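Local coordinates for probable glutamine-binding lipoprotein GlnH (GLNBP) (Mycobacterium tuberculosis, PDB 6H20), which binds acidic amino acids, with specificity for aspartate, as an extracytoplasmic solute-binding lipoprotein that regulates protein kinase G activity and thereby glutamate metabolism, at the asparagine site. Sequence-based numbering; all coordinates share one arbitrary frame.

The asparagine site. Residues 106, 120-123, 128, 170-172, 191, 208-209, 212, 233, 235. With ASN (asparagine), chain B.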
ATOM      1  N   ARG A 106      -5.998  -5.468   6.895  1.00 20.54           N
ATOM      2  CA  ARG A 106      -4.907  -4.697   7.491  1.00 21.22           C
ATOM      3  C   ARG A 106      -5.333  -4.011   8.784  1.00 23.43           C
ATOM      4  O   ARG A 106      -4.590  -4.027   9.769  1.00 24.89           O
ATOM      5  CB  ARG A 106      -4.403  -3.652   6.495  1.00 19.05           C
ATOM      6  CG  ARG A 106      -3.720  -4.257   5.290  1.00 17.09           C
ATOM      7  CD  ARG A 106      -3.371  -3.169   4.245  1.00 18.35           C
ATOM      8  NE  ARG A 106      -4.584  -2.649   3.614  1.00 17.69           N
ATOM      9  CZ  ARG A 106      -4.579  -1.838   2.552  1.00 18.24           C
ATOM     10  NH1 ARG A 106      -3.422  -1.447   2.021  1.00 18.95           N
ATOM     11  NH2 ARG A 106      -5.724  -1.420   2.021  1.00 18.90           N
ATOM     12  N   LYS A 120       2.090  -2.539   3.795  1.00 14.18           N
ATOM     13  CA  LYS A 120       1.373  -3.133   2.670  1.00 14.65           C
ATOM     14  C   LYS A 120       0.604  -2.033   1.966  1.00 13.59           C
ATOM     15  O   LYS A 120      -0.622  -1.926   2.110  1.00 16.11           O
ATOM     16  CB  LYS A 120       0.431  -4.247   3.147  1.00 18.93           C
ATOM     17  CG  LYS A 120      -0.092  -5.087   1.975  1.00 21.27           C
ATOM     18  CD  LYS A 120      -1.394  -5.786   2.324  1.00 22.62           C
ATOM     19  CE  LYS A 120      -1.940  -6.625   1.167  1.00 27.45           C
ATOM     20  NZ  LYS A 120      -1.805  -6.001  -0.181  1.00 29.22           N
ATOM     21  N   THR A 121       1.343  -1.204   1.229  1.00 13.42           N
ATOM     22  CA  THR A 121       0.814  -0.092   0.436  1.00 14.15           C
ATOM     23  C   THR A 121      -0.353   0.627   1.124  1.00 13.64           C
ATOM     24  O   THR A 121      -1.379   0.913   0.511  1.00 16.36           O
ATOM     25  CB  THR A 121       0.435  -0.548  -0.991  1.00 14.43           C
ATOM     26  OG1 THR A 121      -0.604  -1.549  -0.958  1.00 15.97           O
ATOM     27  CG2 THR A 121       1.654  -1.123  -1.717  1.00 16.99           C
ATOM     28  N   MET A 122      -0.210   0.931   2.412  1.00 14.43           N
ATOM     29  CA  MET A 122      -1.389   1.279   3.202  1.00 14.80           C
ATOM     30  C   MET A 122      -1.589   2.788   3.195  1.00 17.31           C
ATOM     31  O   MET A 122      -0.895   3.519   3.912  1.00 16.15           O
ATOM     32  CB  MET A 122      -1.293   0.736   4.625  1.00 14.50           C
ATOM     33  CG  MET A 122      -2.632   0.750   5.332  1.00 15.15           C
ATOM     34  SD  MET A 122      -2.505  -0.094   6.901  1.00 18.34           S
ATOM     35  CE  MET A 122      -4.193   0.059   7.461  1.00 18.31           C
ATOM     36  N   SER A 123      -2.548   3.254   2.392  1.00 14.75           N
ATOM     37  CA  SER A 123      -2.823   4.686   2.327  1.00 14.73           C
ATOM     38  C   SER A 123      -3.327   5.211   3.663  1.00 15.20           C
ATOM     39  O   SER A 123      -4.195   4.616   4.311  1.00 16.23           O
ATOM     40  CB  SER A 123      -3.863   4.988   1.257  1.00 16.91           C
ATOM     41  OG  SER A 123      -3.341   4.655  -0.007  1.00 14.88           O
ATOM     42  N   ARG A 128      -9.295   5.715   8.369  1.00 21.48           N
ATOM     43  CA  ARG A 128      -8.442   4.689   8.961  1.00 19.14           C
ATOM     44  C   ARG A 128      -7.796   5.175  10.248  1.00 22.02           C
ATOM     45  O   ARG A 128      -7.563   4.379  11.162  1.00 23.63           O
ATOM     46  CB  ARG A 128      -7.384   4.222   7.958  1.00 17.93           C
ATOM     47  CG  ARG A 128      -7.968   3.380   6.846  1.00 18.01           C
ATOM     48  CD  ARG A 128      -6.955   3.156   5.738  1.00 16.99           C
ATOM     49  NE  ARG A 128      -7.554   2.338   4.683  1.00 17.34           N
ATOM     50  CZ  ARG A 128      -6.915   1.980   3.573  1.00 15.54           C
ATOM     51  NH1 ARG A 128      -5.656   2.360   3.383  1.00 17.14           N
ATOM     52  NH2 ARG A 128      -7.528   1.222   2.665  1.00 18.02           N
ATOM     53  N   THR A 170     -10.067  -1.583  -0.146  1.00 16.45           N
ATOM     54  CA  THR A 170      -9.080  -0.606  -0.582  1.00 15.42           C
ATOM     55  C   THR A 170      -9.711   0.761  -0.790  1.00 14.67           C
ATOM     56  O   THR A 170     -10.917   0.897  -1.026  1.00 17.51           O
ATOM     57  CB  THR A 170      -8.415  -1.039  -1.896  1.00 15.46           C
ATOM     58  OG1 THR A 170      -9.405  -1.129  -2.937  1.00 15.89           O
ATOM     59  CG2 THR A 170      -7.689  -2.372  -1.729  1.00 15.63           C
ATOM     60  N   THR A 171      -8.861   1.790  -0.722  1.00 14.64           N
ATOM     61  CA  THR A 171      -9.305   3.126  -1.091  1.00 16.31           C
ATOM     62  C   THR A 171      -9.664   3.177  -2.561  1.00 16.72           C
ATOM     63  O   THR A 171     -10.490   4.004  -2.963  1.00 18.03           O
ATOM     64  CB  THR A 171      -8.174   4.132  -0.859  1.00 15.19           C
ATOM     65  OG1 THR A 171      -7.023   3.712  -1.606  1.00 15.74           O
ATOM     66  CG2 THR A 171      -7.824   4.271   0.652  1.00 18.17           C
ATOM     67  N   SER A 172      -9.085   2.265  -3.354  1.00 15.03           N
ATOM     68  CA  SER A 172      -9.319   2.249  -4.793  1.00 15.98           C
ATOM     69  C   SER A 172     -10.781   1.988  -5.098  1.00 21.01           C
ATOM     70  O   SER A 172     -11.368   2.628  -5.981  1.00 16.93           O
ATOM     71  CB  SER A 172      -8.459   1.155  -5.426  1.00 15.56           C
ATOM     72  OG  SER A 172      -7.141   1.206  -4.927  1.00 15.30           O
ATOM     73  N   TRP A 191      -4.551  -7.678  -5.778  1.00 21.58           N
ATOM     74  CA  TRP A 191      -4.348  -7.056  -7.083  1.00 21.59           C
ATOM     75  C   TRP A 191      -3.845  -8.041  -8.129  1.00 22.93           C
ATOM     76  O   TRP A 191      -4.132  -7.864  -9.318  1.00 19.64           O
ATOM     77  CB  TRP A 191      -3.428  -5.845  -6.954  1.00 23.10           C
ATOM     78  CG  TRP A 191      -4.105  -4.775  -6.177  1.00 18.86           C
ATOM     79  CD1 TRP A 191      -3.799  -4.365  -4.911  1.00 22.00           C
ATOM     80  CD2 TRP A 191      -5.248  -4.013  -6.586  1.00 17.31           C
ATOM     81  NE1 TRP A 191      -4.667  -3.380  -4.521  1.00 18.82           N
ATOM     82  CE2 TRP A 191      -5.565  -3.140  -5.522  1.00 17.11           C
ATOM     83  CE3 TRP A 191      -6.026  -3.967  -7.749  1.00 17.50           C
ATOM     84  CZ2 TRP A 191      -6.636  -2.259  -5.577  1.00 17.57           C
ATOM     85  CZ3 TRP A 191      -7.092  -3.086  -7.814  1.00 15.45           C
ATOM     86  CH2 TRP A 191      -7.389  -2.232  -6.723  1.00 15.56           C
ATOM     87  N   THR A 208      -6.085   1.354  -9.546  1.00 13.73           N
ATOM     88  CA  THR A 208      -5.510   1.459  -8.201  1.00 13.31           C
ATOM     89  C   THR A 208      -4.260   2.326  -8.298  1.00 13.35           C
ATOM     90  O   THR A 208      -3.993   2.941  -9.341  1.00 13.56           O
ATOM     91  CB  THR A 208      -5.248   0.083  -7.563  1.00 11.87           C
ATOM     92  OG1 THR A 208      -4.859   0.258  -6.197  1.00 13.78           O
ATOM     93  CG2 THR A 208      -4.131  -0.695  -8.249  1.00 14.11           C
ATOM     94  N   ASP A 209      -3.492   2.361  -7.207  1.00 14.52           N
ATOM     95  CA  ASP A 209      -2.266   3.142  -7.127  1.00 13.08           C
ATOM     96  C   ASP A 209      -1.370   2.870  -8.331  1.00 11.85           C
ATOM     97  O   ASP A 209      -1.145   1.716  -8.699  1.00 13.46           O
ATOM     98  CB  ASP A 209      -1.478   2.699  -5.889  1.00 15.13           C
ATOM     99  CG  ASP A 209      -2.286   2.706  -4.597  1.00 15.23           C
ATOM    100  OD1 ASP A 209      -3.471   3.110  -4.557  1.00 13.97           O
ATOM    101  OD2 ASP A 209      -1.684   2.276  -3.597  1.00 15.56           O
ATOM    102  N   ILE A 212       1.285   0.186  -7.696  1.00 14.18           N
ATOM    103  CA  ILE A 212       0.801  -1.194  -7.825  1.00 12.90           C
ATOM    104  C   ILE A 212       0.598  -1.544  -9.294  1.00 13.78           C
ATOM    105  O   ILE A 212       0.980  -2.636  -9.760  1.00 14.38           O
ATOM    106  CB  ILE A 212      -0.492  -1.388  -7.004  1.00 13.59           C
ATOM    107  CG1 ILE A 212      -0.227  -1.133  -5.523  1.00 15.40           C
ATOM    108  CG2 ILE A 212      -1.084  -2.800  -7.246  1.00 15.06           C
ATOM    109  CD1 ILE A 212      -1.496  -1.190  -4.677  1.00 15.21           C
ATOM    110  N   GLN A 233      -2.455   8.781  -2.725  1.00 15.28           N
ATOM    111  CA  GLN A 233      -2.306   7.564  -1.920  1.00 16.67           C
ATOM    112  C   GLN A 233      -1.001   7.659  -1.148  1.00 15.86           C
ATOM    113  O   GLN A 233       0.044   7.148  -1.577  1.00 16.03           O
ATOM    114  CB  GLN A 233      -2.316   6.319  -2.816  1.00 14.29           C
ATOM    115  CG  GLN A 233      -3.492   6.276  -3.790  1.00 14.73           C
ATOM    116  CD  GLN A 233      -4.847   6.077  -3.119  1.00 14.23           C
ATOM    117  OE1 GLN A 233      -4.952   5.479  -2.046  1.00 17.01           O
ATOM    118  NE2 GLN A 233      -5.896   6.564  -3.765  1.00 16.36           N
ATOM    119  N   TYR A 235       1.413   6.428   1.464  1.00 14.13           N
ATOM    120  CA  TYR A 235       1.587   5.193   2.223  1.00 13.86           C
ATOM    121  C   TYR A 235       2.172   5.466   3.601  1.00 13.04           C
ATOM    122  O   TYR A 235       3.138   6.219   3.750  1.00 15.02           O
ATOM    123  CB  TYR A 235       2.557   4.256   1.507  1.00 14.43           C
ATOM    124  CG  TYR A 235       2.090   3.689   0.190  1.00 15.15           C
ATOM    125  CD1 TYR A 235       0.813   3.935  -0.314  1.00 14.29           C
ATOM    126  CD2 TYR A 235       2.943   2.908  -0.552  1.00 16.73           C
ATOM    127  CE1 TYR A 235       0.403   3.388  -1.550  1.00 15.66           C
ATOM    128  CE2 TYR A 235       2.550   2.361  -1.765  1.00 16.21           C
ATOM    129  CZ  TYR A 235       1.293   2.603  -2.259  1.00 15.97           C
ATOM    130  OH  TYR A 235       0.931   2.039  -3.474  1.00 14.55           O
TER
HETATM  131  N   ASN B 401      -3.140   1.980  -1.283  1.00 15.01           N
HETATM  132  CA  ASN B 401      -4.520   1.534  -1.463  1.00 14.26           C
HETATM  133  C   ASN B 401      -5.153   1.292  -0.105  1.00 15.65           C
HETATM  134  O   ASN B 401      -6.240   0.691  -0.016  1.00 14.72           O
HETATM  135  CB  ASN B 401      -4.576   0.268  -2.321  1.00 15.45           C
HETATM  136  CG  ASN B 401      -3.979  -0.933  -1.631  1.00 16.10           C
HETATM  137  OD1 ASN B 401      -3.242  -0.822  -0.656  1.00 17.19           O
HETATM  138  ND2 ASN B 401      -4.329  -2.101  -2.118  1.00 15.55           N
HETATM  139  OXT ASN B 401      -4.558   1.707   0.913  1.00 15.29           O
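Asparagine in GlnH lies wholly buried in the closed cleft of a family 3 solute-binding protein, a worked case of a solute engulfed by its receptor, with no edge open. Arg128 walls the carboxylate end, its extended chain bringing the guanidinium in end-on and coplanar: Arg128 NH1 meets asparagine OXT at 2.8 Å, and NH2 takes the other oxygen, O. Thr171 CG2 packs on one face near the rim. Arg106, bent at chi3 (-70°), roofs the site and bridges both ligand ends, NH2 to O and NH1 to OD1; Lys120 O, in plane, steadies NH1. Backbone N-H groups of Ser123 and Thr171 complete the carboxylate cradle. The ammonium corner is built from Thr121 O, Ser123 OG and Asp209 OD2. Tyr235 OH donates to the anti lone pair of Asp209 OD2 at 2.6 Å, leaving the syn lone pair to the ligand amino group, while Gln233 OE1 ties Ser123 OG to Thr171 OG1. Below CB, the paired hydroxyls of Ser172 and Thr208 form the floor; Ile212 CD1 and Thr170 CG2 flank the amide. Asparagine OD1 accepts from Thr121 OG1 yet faces Thr121 O at 2.8 Å, acceptor against acceptor. A 180° amide flip might relieve this and suit Trp191, but would set a donor against Arg106 NH1, so O and N are not securely placed. In aspartate, an oxygen replacing ND2 would probably accept from Trp191, though the other would still meet Thr121 O. As modelled, Trp191 NE1 points edge-on at asparagine ND2 across 2.7 Å, donor against donor.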